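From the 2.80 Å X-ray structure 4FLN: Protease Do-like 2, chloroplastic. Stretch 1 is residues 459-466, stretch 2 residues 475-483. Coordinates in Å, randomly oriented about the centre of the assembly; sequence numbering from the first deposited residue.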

ATOM      1  N   MET B 459      12.270   9.671  51.599  1.00 71.99           N
ATOM      2  CA  MET B 459      13.297   9.721  52.630  1.00 68.41           C
ATOM      3  C   MET B 459      14.373  10.754  52.323  1.00 75.50           C
ATOM      4  O   MET B 459      15.260  10.980  53.139  1.00 81.73           O
ATOM      5  CB  MET B 459      13.948   8.350  52.812  1.00 66.22           C
ATOM      6  CG  MET B 459      13.019   7.313  53.390  1.00 73.10           C
ATOM      7  SD  MET B 459      12.395   7.831  55.001  1.00130.16           S
ATOM      8  CE  MET B 459      11.075   6.644  55.264  1.00124.78           C
ATOM      9  N   CYS B 460      14.309  11.382  51.152  1.00 78.15           N
ATOM     10  CA  CYS B 460      15.392  12.269  50.738  1.00 80.15           C
ATOM     11  C   CYS B 460      15.294  13.640  51.394  1.00 74.95           C
ATOM     12  O   CYS B 460      14.322  14.371  51.202  1.00 77.38           O
ATOM     13  CB  CYS B 460      15.418  12.427  49.213  1.00 85.34           C
ATOM     14  SG  CYS B 460      16.831  13.392  48.578  1.00 66.14           S
ATOM     15  N   LYS B 461      16.301  13.961  52.197  1.00 67.40           N
ATOM     16  CA  LYS B 461      16.444  15.296  52.761  1.00 72.34           C
ATOM     17  C   LYS B 461      17.506  16.129  52.036  1.00 74.34           C
ATOM     18  O   LYS B 461      17.768  17.270  52.419  1.00 63.97           O
ATOM     19  CB  LYS B 461      16.711  15.224  54.272  1.00 74.94           C
ATOM     20  CG  LYS B 461      16.357  13.867  54.894  1.00 85.65           C
ATOM     21  CD  LYS B 461      16.064  13.939  56.390  1.00 86.47           C
ATOM     22  CE  LYS B 461      14.710  14.581  56.650  1.00 85.82           C
ATOM     23  NZ  LYS B 461      13.671  14.059  55.714  1.00 80.56           N
ATOM     24  N   ASP B 462      18.119  15.555  50.998  1.00 79.05           N
ATOM     25  CA  ASP B 462      19.328  16.140  50.409  1.00 70.39           C
ATOM     26  C   ASP B 462      19.089  17.368  49.564  1.00 71.37           C
ATOM     27  O   ASP B 462      17.956  17.707  49.233  1.00 71.40           O
ATOM     28  CB  ASP B 462      20.041  15.120  49.531  1.00 70.25           C
ATOM     29  CG  ASP B 462      20.888  14.168  50.326  1.00 77.70           C
ATOM     30  OD1 ASP B 462      21.480  14.623  51.334  1.00 84.72           O
ATOM     31  OD2 ASP B 462      20.955  12.974  49.941  1.00 62.66           O
ATOM     32  N   LYS B 463      20.189  17.987  49.154  1.00 75.44           N
ATOM     33  CA  LYS B 463      20.134  19.246  48.433  1.00 73.64           C
ATOM     34  C   LYS B 463      19.529  18.999  47.064  1.00 66.42           C
ATOM     35  O   LYS B 463      18.579  19.668  46.659  1.00 62.13           O
ATOM     36  CB  LYS B 463      21.542  19.834  48.305  1.00 77.22           C
ATOM     37  CG  LYS B 463      21.651  21.073  47.421  1.00 80.66           C
ATOM     38  CD  LYS B 463      20.732  22.193  47.876  1.00 82.53           C
ATOM     39  CE  LYS B 463      21.024  23.481  47.117  1.00 85.85           C
ATOM     40  NZ  LYS B 463      20.069  24.569  47.467  1.00 87.93           N
ATOM     41  N   TYR B 464      20.074  18.008  46.369  1.00 59.17           N
ATOM     42  CA  TYR B 464      19.637  17.706  45.018  1.00 56.08           C
ATOM     43  C   TYR B 464      18.986  16.330  44.884  1.00 61.94           C
ATOM     44  O   TYR B 464      19.257  15.404  45.653  1.00 60.90           O
ATOM     45  CB  TYR B 464      20.817  17.807  44.055  1.00 60.85           C
ATOM     46  CG  TYR B 464      21.515  19.149  44.061  1.00 65.60           C
ATOM     47  CD1 TYR B 464      22.780  19.294  44.619  1.00 64.51           C
ATOM     48  CD2 TYR B 464      20.913  20.265  43.500  1.00 70.08           C
ATOM     49  CE1 TYR B 464      23.422  20.512  44.623  1.00 68.65           C
ATOM     50  CE2 TYR B 464      21.544  21.489  43.499  1.00 81.16           C
ATOM     51  CZ  TYR B 464      22.799  21.610  44.062  1.00 79.86           C
ATOM     52  OH  TYR B 464      23.429  22.837  44.060  1.00 81.17           O
ATOM     53  N   LEU B 465      18.114  16.212  43.895  1.00 62.93           N
ATOM     54  CA  LEU B 465      17.632  14.917  43.459  1.00 56.62           C
ATOM     55  C   LEU B 465      18.470  14.516  42.251  1.00 56.26           C
ATOM     56  O   LEU B 465      18.363  15.123  41.185  1.00 64.63           O
ATOM     57  CB  LEU B 465      16.152  15.011  43.080  1.00 55.49           C
ATOM     58  CG  LEU B 465      15.182  15.388  44.210  1.00 54.44           C
ATOM     59  CD1 LEU B 465      13.767  15.562  43.683  1.00 42.23           C
ATOM     60  CD2 LEU B 465      15.205  14.352  45.323  1.00 53.65           C
ATOM     61  N   VAL B 466      19.315  13.503  42.416  1.00 49.69           N
ATOM     62  CA  VAL B 466      20.191  13.080  41.323  1.00 52.38           C
ATOM     63  C   VAL B 466      19.739  11.767  40.671  1.00 53.10           C
ATOM     64  O   VAL B 466      19.743  10.717  41.302  1.00 65.56           O
ATOM     65  CB  VAL B 466      21.664  12.949  41.784  1.00 44.46           C
ATOM     66  CG1 VAL B 466      22.546  12.582  40.617  1.00 37.26           C
ATOM     67  CG2 VAL B 466      22.142  14.240  42.407  1.00 36.65           C
ATOM     68  N   ALA B 475      20.283  13.619  35.399  1.00 54.41           N
ATOM     69  CA  ALA B 475      19.403  14.750  35.652  1.00 52.88           C
ATOM     70  C   ALA B 475      19.525  15.164  37.102  1.00 54.12           C
ATOM     71  O   ALA B 475      19.276  14.365  38.003  1.00 57.09           O
ATOM     72  CB  ALA B 475      17.972  14.389  35.343  1.00 53.63           C
ATOM     73  N   VAL B 476      19.911  16.411  37.333  1.00 42.20           N
ATOM     74  CA  VAL B 476      19.962  16.910  38.691  1.00 51.73           C
ATOM     75  C   VAL B 476      18.852  17.915  38.887  1.00 56.42           C
ATOM     76  O   VAL B 476      18.612  18.758  38.024  1.00 47.27           O
ATOM     77  CB  VAL B 476      21.322  17.551  39.034  1.00 51.26           C
ATOM     78  CG1 VAL B 476      21.179  18.478  40.225  1.00 49.67           C
ATOM     79  CG2 VAL B 476      22.355  16.475  39.322  1.00 45.26           C
ATOM     80  N   LEU B 477      18.172  17.807  40.024  1.00 58.47           N
ATOM     81  CA  LEU B 477      17.105  18.732  40.367  1.00 57.72           C
ATOM     82  C   LEU B 477      17.237  19.164  41.808  1.00 62.86           C
ATOM     83  O   LEU B 477      17.776  18.425  42.630  1.00 67.73           O
ATOM     84  CB  LEU B 477      15.748  18.083  40.144  1.00 58.90           C
ATOM     85  CG  LEU B 477      15.484  17.830  38.665  1.00 60.54           C
ATOM     86  CD1 LEU B 477      15.346  16.345  38.399  1.00 61.79           C
ATOM     87  CD2 LEU B 477      14.250  18.585  38.234  1.00 64.33           C
ATOM     88  N   GLU B 478      16.750  20.363  42.108  1.00 66.55           N
ATOM     89  CA  GLU B 478      16.791  20.881  43.474  1.00 74.51           C
ATOM     90  C   GLU B 478      15.536  20.493  44.271  1.00 68.56           C
ATOM     91  O   GLU B 478      14.411  20.799  43.864  1.00 56.10           O
ATOM     92  CB  GLU B 478      16.963  22.397  43.456  1.00 81.28           C
ATOM     93  CG  GLU B 478      17.786  22.919  44.606  1.00 95.52           C
ATOM     94  CD  GLU B 478      17.545  24.389  44.878  1.00107.58           C
ATOM     95  OE1 GLU B 478      17.417  24.752  46.070  1.00112.66           O
ATOM     96  OE2 GLU B 478      17.487  25.176  43.906  1.00105.13           O
ATOM     97  N   ARG B 479      15.733  19.828  45.409  1.00 69.80           N
ATOM     98  CA  ARG B 479      14.612  19.305  46.198  1.00 72.62           C
ATOM     99  C   ARG B 479      13.522  20.327  46.504  1.00 75.15           C
ATOM    100  O   ARG B 479      12.352  20.101  46.191  1.00 71.69           O
ATOM    101  CB  ARG B 479      15.098  18.677  47.507  1.00 70.27           C
ATOM    102  CG  ARG B 479      15.267  17.170  47.438  1.00 76.19           C
ATOM    103  CD  ARG B 479      15.405  16.537  48.811  1.00 70.18           C
ATOM    104  NE  ARG B 479      14.297  16.902  49.679  1.00 73.20           N
ATOM    105  CZ  ARG B 479      14.410  17.716  50.720  1.00 73.81           C
ATOM    106  NH1 ARG B 479      15.584  18.238  51.033  1.00 70.02           N
ATOM    107  NH2 ARG B 479      13.350  17.997  51.459  1.00 75.82           N
ATOM    108  N   GLU B 480      13.903  21.446  47.114  1.00 76.91           N
ATOM    109  CA  GLU B 480      12.915  22.388  47.631  1.00 79.38           C
ATOM    110  C   GLU B 480      12.077  23.006  46.514  1.00 77.86           C
ATOM    111  O   GLU B 480      10.860  23.156  46.651  1.00 85.98           O
ATOM    112  CB  GLU B 480      13.585  23.469  48.491  1.00 82.06           C
ATOM    113  N   ALA B 481      12.728  23.351  45.410  1.00 65.31           N
ATOM    114  CA  ALA B 481      12.030  23.929  44.266  1.00 69.48           C
ATOM    115  C   ALA B 481      11.099  22.914  43.604  1.00 76.82           C
ATOM    116  O   ALA B 481      10.034  23.275  43.106  1.00 85.88           O
ATOM    117  CB  ALA B 481      13.029  24.480  43.250  1.00 63.52           C
ATOM    118  N   SER B 482      11.507  21.647  43.590  1.00 70.56           N
ATOM    119  CA  SER B 482      10.677  20.587  43.028  1.00 70.86           C
ATOM    120  C   SER B 482       9.351  20.494  43.762  1.00 75.58           C
ATOM    121  O   SER B 482       8.298  20.322  43.151  1.00 85.25           O
ATOM    122  CB  SER B 482      11.392  19.238  43.093  1.00 69.88           C
ATOM    123  OG  SER B 482      12.396  19.146  42.102  1.00 77.88           O
ATOM    124  N   ASN B 483       9.410  20.606  45.081  1.00 72.05           N
ATOM    125  CA  ASN B 483       8.213  20.513  45.895  1.00 73.16           C
ATOM    126  C   ASN B 483       7.260  21.678  45.652  1.00 72.82           C
ATOM    127  O   ASN B 483       6.071  21.469  45.421  1.00 75.65           O
ATOM    128  CB  ASN B 483       8.587  20.366  47.369  1.00 75.69           C
ATOM    129  CG  ASN B 483       9.271  19.037  47.658  1.00 75.86           C
ATOM    130  OD1 ASN B 483      10.426  18.991  48.081  1.00 70.53           O
ATOM    131  ND2 ASN B 483       8.558  17.947  47.411  1.00 82.33           N
TER
HETATM  132  O   HOH W   1      16.210  21.734  47.873  1.00 49.16           O

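The side chain of Arg479, the first residue of the helix in the second stretch, reaches back along the loop that precedes the opposing strand and lies among its backbone carbonyls. Its NH1 donates a nearly straight hydrogen bond to Asp462 O (3.0 Å), which sits near the plane of the guanidinium, although the position of this oxygen is less certain. Cys460 O lies over one face of the group; it comes within 3.0 Å of Arg479 NE, but the angle is too poor for a hydrogen bond. Within the loop, Asp462 N makes a weak hydrogen bond to Cys460 SG (3.5 Å).

The arginine backbone joins in as well. Arg479 N donates to Lys463 O (3.1 Å), continuing the ladder of a short antiparallel sheet beyond its last bridge. Within that sheet, Leu465 and Leu477 form the hydrogen-bonded pair: Leu465 N to Leu477 O is short at 2.6 Å, and Leu477 N to Leu465 O measures 2.9 Å. The pairs on either side, Tyr464 with Glu478 and Val466 with Val476, lack such bonds, but Leu477 O also accepts a CA-H...O contact from Tyr464 CA (3.1 Å).

Side chains alternate between the faces. Leu465 and Leu477 share one, where Leu465 CD2 also packs 3.5 Å from Arg479 CG, so the aliphatic part of the arginine extends the apolar surface. On the other, Val476 touches its partner Val466 and, diagonally across the strands, Tyr464: Val476 CG2 is 3.8 Å from Val466 CG2, and Val476 CG1 is 3.7 Å from Tyr464 CD2. Lys463 points away at its CA-to-CB bond, yet its extended end returns to form a salt bridge from NZ to Glu478 OE1 (3.0 Å). Glu478 is also the N-cap residue, and its carbonyl O accepts from Ser482 N (3.0 Å) and Ser482 OG (3.1 Å), tying the strand end to the helix.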